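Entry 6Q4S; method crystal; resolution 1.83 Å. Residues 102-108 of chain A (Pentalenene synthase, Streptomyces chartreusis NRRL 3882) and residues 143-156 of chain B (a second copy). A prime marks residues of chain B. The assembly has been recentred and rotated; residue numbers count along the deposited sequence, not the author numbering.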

# COMPACT_ATOMS: atom_id res chain seq x y z
N ILE A 102 -7.51 -5.96 0.16
CA ILE A 102 -6.53 -4.91 0.19
C ILE A 102 -5.53 -5.15 1.34
O ILE A 102 -4.33 -4.94 1.17
N VAL A 103 -5.98 -5.58 2.51
CA VAL A 103 -5.02 -5.67 3.63
C VAL A 103 -4.20 -6.94 3.61
O VAL A 103 -3.21 -7.01 4.27
N THR A 104 -4.57 -7.94 2.81
CA THR A 104 -3.88 -9.25 2.82
C THR A 104 -2.42 -9.06 2.45
O THR A 104 -1.55 -9.61 3.12
N PRO A 105 -2.12 -8.22 1.44
CA PRO A 105 -0.69 -8.00 1.20
C PRO A 105 -0.04 -7.07 2.17
O PRO A 105 1.16 -6.89 2.09
N LEU A 106 -0.79 -6.55 3.15
CA LEU A 106 -0.19 -5.69 4.18
C LEU A 106 -0.02 -6.40 5.52
O LEU A 106 0.08 -5.77 6.57
N ARG A 107 0.00 -7.72 5.50
CA ARG A 107 0.14 -8.52 6.73
C ARG A 107 1.04 -9.75 6.37
O ARG A 107 1.20 -10.06 5.19
N PRO A 108 1.68 -10.40 7.36
CA PRO A 108 2.62 -11.46 6.96
C PRO A 108 1.94 -12.58 6.14
O PRO A 108 0.78 -12.89 6.32
N ALA B 143 2.03 4.64 2.05
CA ALA B 143 0.75 3.99 2.11
C ALA B 143 0.91 2.54 2.61
O ALA B 143 0.11 2.03 3.40
N ALA B 144 1.93 1.87 2.16
CA ALA B 144 2.09 0.49 2.64
C ALA B 144 2.58 0.50 4.09
O ALA B 144 2.13 -0.27 4.86
N SER B 145 3.53 1.38 4.46
CA SER B 145 4.00 1.45 5.84
C SER B 145 2.83 1.70 6.85
O SER B 145 2.65 0.98 7.84
N TRP B 146 2.02 2.70 6.55
CA TRP B 146 0.85 3.09 7.33
C TRP B 146 -0.17 1.94 7.41
O TRP B 146 -0.72 1.64 8.46
N GLY B 147 -0.42 1.34 6.25
CA GLY B 147 -1.29 0.16 6.17
C GLY B 147 -0.84 -1.02 7.01
O GLY B 147 -1.66 -1.61 7.74
N ARG B 148 0.44 -1.35 6.93
CA ARG B 148 0.98 -2.47 7.76
C ARG B 148 0.79 -2.17 9.26
O ARG B 148 0.35 -3.02 10.02
N PHE B 149 1.02 -0.91 9.65
CA PHE B 149 0.82 -0.44 10.98
C PHE B 149 -0.62 -0.64 11.43
O PHE B 149 -0.90 -1.13 12.55
N LEU B 150 -1.55 -0.22 10.61
CA LEU B 150 -2.91 -0.26 11.03
C LEU B 150 -3.48 -1.70 11.11
O LEU B 150 -4.31 -1.97 11.98
N VAL B 151 -3.04 -2.57 10.19
CA VAL B 151 -3.41 -3.97 10.24
C VAL B 151 -2.94 -4.59 11.59
O VAL B 151 -3.72 -5.25 12.28
N ALA B 152 -1.68 -4.34 11.92
CA ALA B 152 -1.09 -4.80 13.13
C ALA B 152 -1.83 -4.23 14.34
O ALA B 152 -2.05 -4.95 15.32
N HIS B 153 -2.21 -2.95 14.27
CA HIS B 153 -3.04 -2.38 15.34
C HIS B 153 -4.35 -3.16 15.51
O HIS B 153 -4.76 -3.40 16.64
N CYS B 154 -5.04 -3.48 14.41
CA CYS B 154 -6.25 -4.33 14.49
C CYS B 154 -5.96 -5.70 15.10
O CYS B 154 -6.79 -6.21 15.87
N GLU B 155 -4.85 -6.32 14.75
CA GLU B 155 -4.47 -7.60 15.39
C GLU B 155 -4.29 -7.46 16.94
O GLU B 155 -4.64 -8.37 17.72
N GLU B 156 -3.76 -6.33 17.38
CA GLU B 156 -3.58 -6.06 18.83
C GLU B 156 -4.91 -5.90 19.55
O GLU B 156 -5.13 -6.50 20.60

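The chain A stretch leaves a helix and turns across one face of the chain B helix. The contact is mostly apolar, and no direct hydrogen bond crosses it. Four waters join the polar groups instead.

Ile102 does not reach the partner. Val103 points toward it, with chi1 in m. Its CB lies 3.7 Å from CG2 of Val151′, whose own chi1 is t. Thr104, also m, points away. The CA-to-CB bond of Pro105 points sideways, and the residue contributes through its backbone. Its O accepts hydrogen bonds from two waters. Water 1 lies 2.7 Å from Pro105 O and accepts from Arg148′ NH2 at 2.8 Å. Water 2 lies 2.8 Å from Pro105 O and accepts from Arg148′ NE at 2.9 Å. Arg148′ is m, t, t through chi3.

Leu106 is the centre of the contact and has the largest covered area. It points toward chain B as rotamer m, t. CD2 of Leu106 is 4.1 Å from CB of Ala144′. CD1 of Leu106 is 4.1 Å from CA of Gly147′. A CB on that glycine would fall 2.8 Å from Leu106 CD1, a clash, so the bare backbone makes room for the leucine. CB of Leu106 also meets CG2 of Val151′ at 4.2 Å. Water 3 donates to both backbone carbonyls here, at 2.6 Å to Leu106 O and 2.9 Å to Arg148′ O.

Arg107 starts sideways, with chi1 (114°) and chi2 (-140°) between wells and chi3 in m. Its CB packs 3.7 Å from CG1 of Val151′. Glu155′, m, t, points toward chain A. Water 4 links the two charged side chains: it accepts from Arg107 NE at 3.1 Å and donates to Glu155′ OE2 at 2.7 Å. Pro108 is exposed and makes no contact within 4.5 Å.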

# COMPACT_ATOMS: atom_id res chain seq x y z
CB ILE A 102 -7.18 -3.49 0.34
CG1 ILE A 102 -7.90 -3.17 -0.96
CG2 ILE A 102 -6.12 -2.41 0.63
CD1 ILE A 102 -8.81 -1.95 -0.91
CB VAL A 103 -5.70 -5.49 4.98
CG1 VAL A 103 -6.40 -4.15 5.05
CG2 VAL A 103 -6.71 -6.54 5.29
CB THR A 104 -4.66 -10.26 1.95
OG1 THR A 104 -5.84 -10.65 2.66
CG2 THR A 104 -3.86 -11.48 1.59
CB PRO A 105 -0.65 -7.36 -0.18
CG PRO A 105 -1.96 -7.72 -0.81
CD PRO A 105 -2.93 -7.75 0.32
CB LEU A 106 -1.09 -4.44 4.34
CG LEU A 106 -1.12 -3.59 3.05
CD1 LEU A 106 -2.18 -2.50 3.19
CD2 LEU A 106 0.25 -3.02 2.70
CB ARG A 107 -1.29 -8.84 7.20
CG ARG A 107 -1.72 -10.26 7.17
CD ARG A 107 -3.10 -10.60 6.73
NE ARG A 107 -4.21 -9.99 7.37
CZ ARG A 107 -5.42 -10.03 6.83
NH1 ARG A 107 -5.69 -10.72 5.70
NH2 ARG A 107 -6.39 -9.40 7.44
CB PRO A 108 3.17 -11.96 8.30
CG PRO A 108 3.16 -10.71 9.12
CD PRO A 108 1.81 -10.11 8.80
CB ALA B 143 0.08 4.00 0.75
CB ALA B 144 3.06 -0.26 1.74
CB SER B 145 5.06 2.56 6.01
OG SER B 145 6.27 2.31 5.33
CB TRP B 146 0.20 4.27 6.63
CG TRP B 146 -1.10 4.83 7.19
CD1 TRP B 146 -2.31 4.82 6.55
CD2 TRP B 146 -1.31 5.58 8.39
NE1 TRP B 146 -3.23 5.45 7.29
CE2 TRP B 146 -2.67 5.92 8.42
CE3 TRP B 146 -0.50 5.94 9.48
CZ2 TRP B 146 -3.25 6.65 9.46
CZ3 TRP B 146 -1.07 6.70 10.50
CH2 TRP B 146 -2.45 7.01 10.50
CB ARG B 148 2.46 -2.72 7.46
CG ARG B 148 2.75 -3.27 6.07
CD ARG B 148 4.22 -3.59 5.87
NE ARG B 148 4.40 -3.97 4.43
CZ ARG B 148 4.91 -3.21 3.49
NH1 ARG B 148 5.46 -2.03 3.83
NH2 ARG B 148 4.90 -3.64 2.23
CB PHE B 149 1.25 1.06 11.14
CG PHE B 149 0.64 1.73 12.30
CD1 PHE B 149 0.98 1.33 13.58
CD2 PHE B 149 -0.33 2.72 12.14
CE1 PHE B 149 0.45 1.98 14.69
CE2 PHE B 149 -0.92 3.33 13.24
CZ PHE B 149 -0.50 2.94 14.54
CB LEU B 150 -3.78 0.60 10.17
CG LEU B 150 -3.69 2.13 10.47
CD1 LEU B 150 -4.39 2.87 9.35
CD2 LEU B 150 -4.34 2.51 11.80
CB VAL B 151 -2.83 -4.75 9.07
CG1 VAL B 151 -3.04 -6.28 9.29
CG2 VAL B 151 -3.50 -4.32 7.73
CB ALA B 152 0.35 -4.45 13.16
CB HIS B 153 -3.41 -0.93 15.10
CG HIS B 153 -4.27 -0.34 16.19
ND1 HIS B 153 -3.82 -0.18 17.49
CD2 HIS B 153 -5.55 0.09 16.20
CE1 HIS B 153 -4.76 0.35 18.23
NE2 HIS B 153 -5.82 0.57 17.47
CB CYS B 154 -6.91 -4.50 13.10
SG CYS B 154 -7.56 -2.94 12.49
CB GLU B 155 -3.22 -8.22 14.80
CG GLU B 155 -3.44 -8.68 13.35
CD GLU B 155 -2.19 -9.16 12.72
OE1 GLU B 155 -1.21 -9.44 13.42
OE2 GLU B 155 -2.19 -9.30 11.49
CB GLU B 156 -2.74 -4.79 18.99
CG GLU B 156 -2.33 -4.33 20.37
CD GLU B 156 -1.34 -3.14 20.24
OE1 GLU B 156 -1.69 -2.06 19.67
OE2 GLU B 156 -0.18 -3.36 20.57
O HOH W 1 3.32 -5.61 0.98
O HOH W 2 3.19 -6.63 4.04
O HOH W 3 0.78 -5.72 9.08
O HOH W 4 -4.66 -9.29 10.31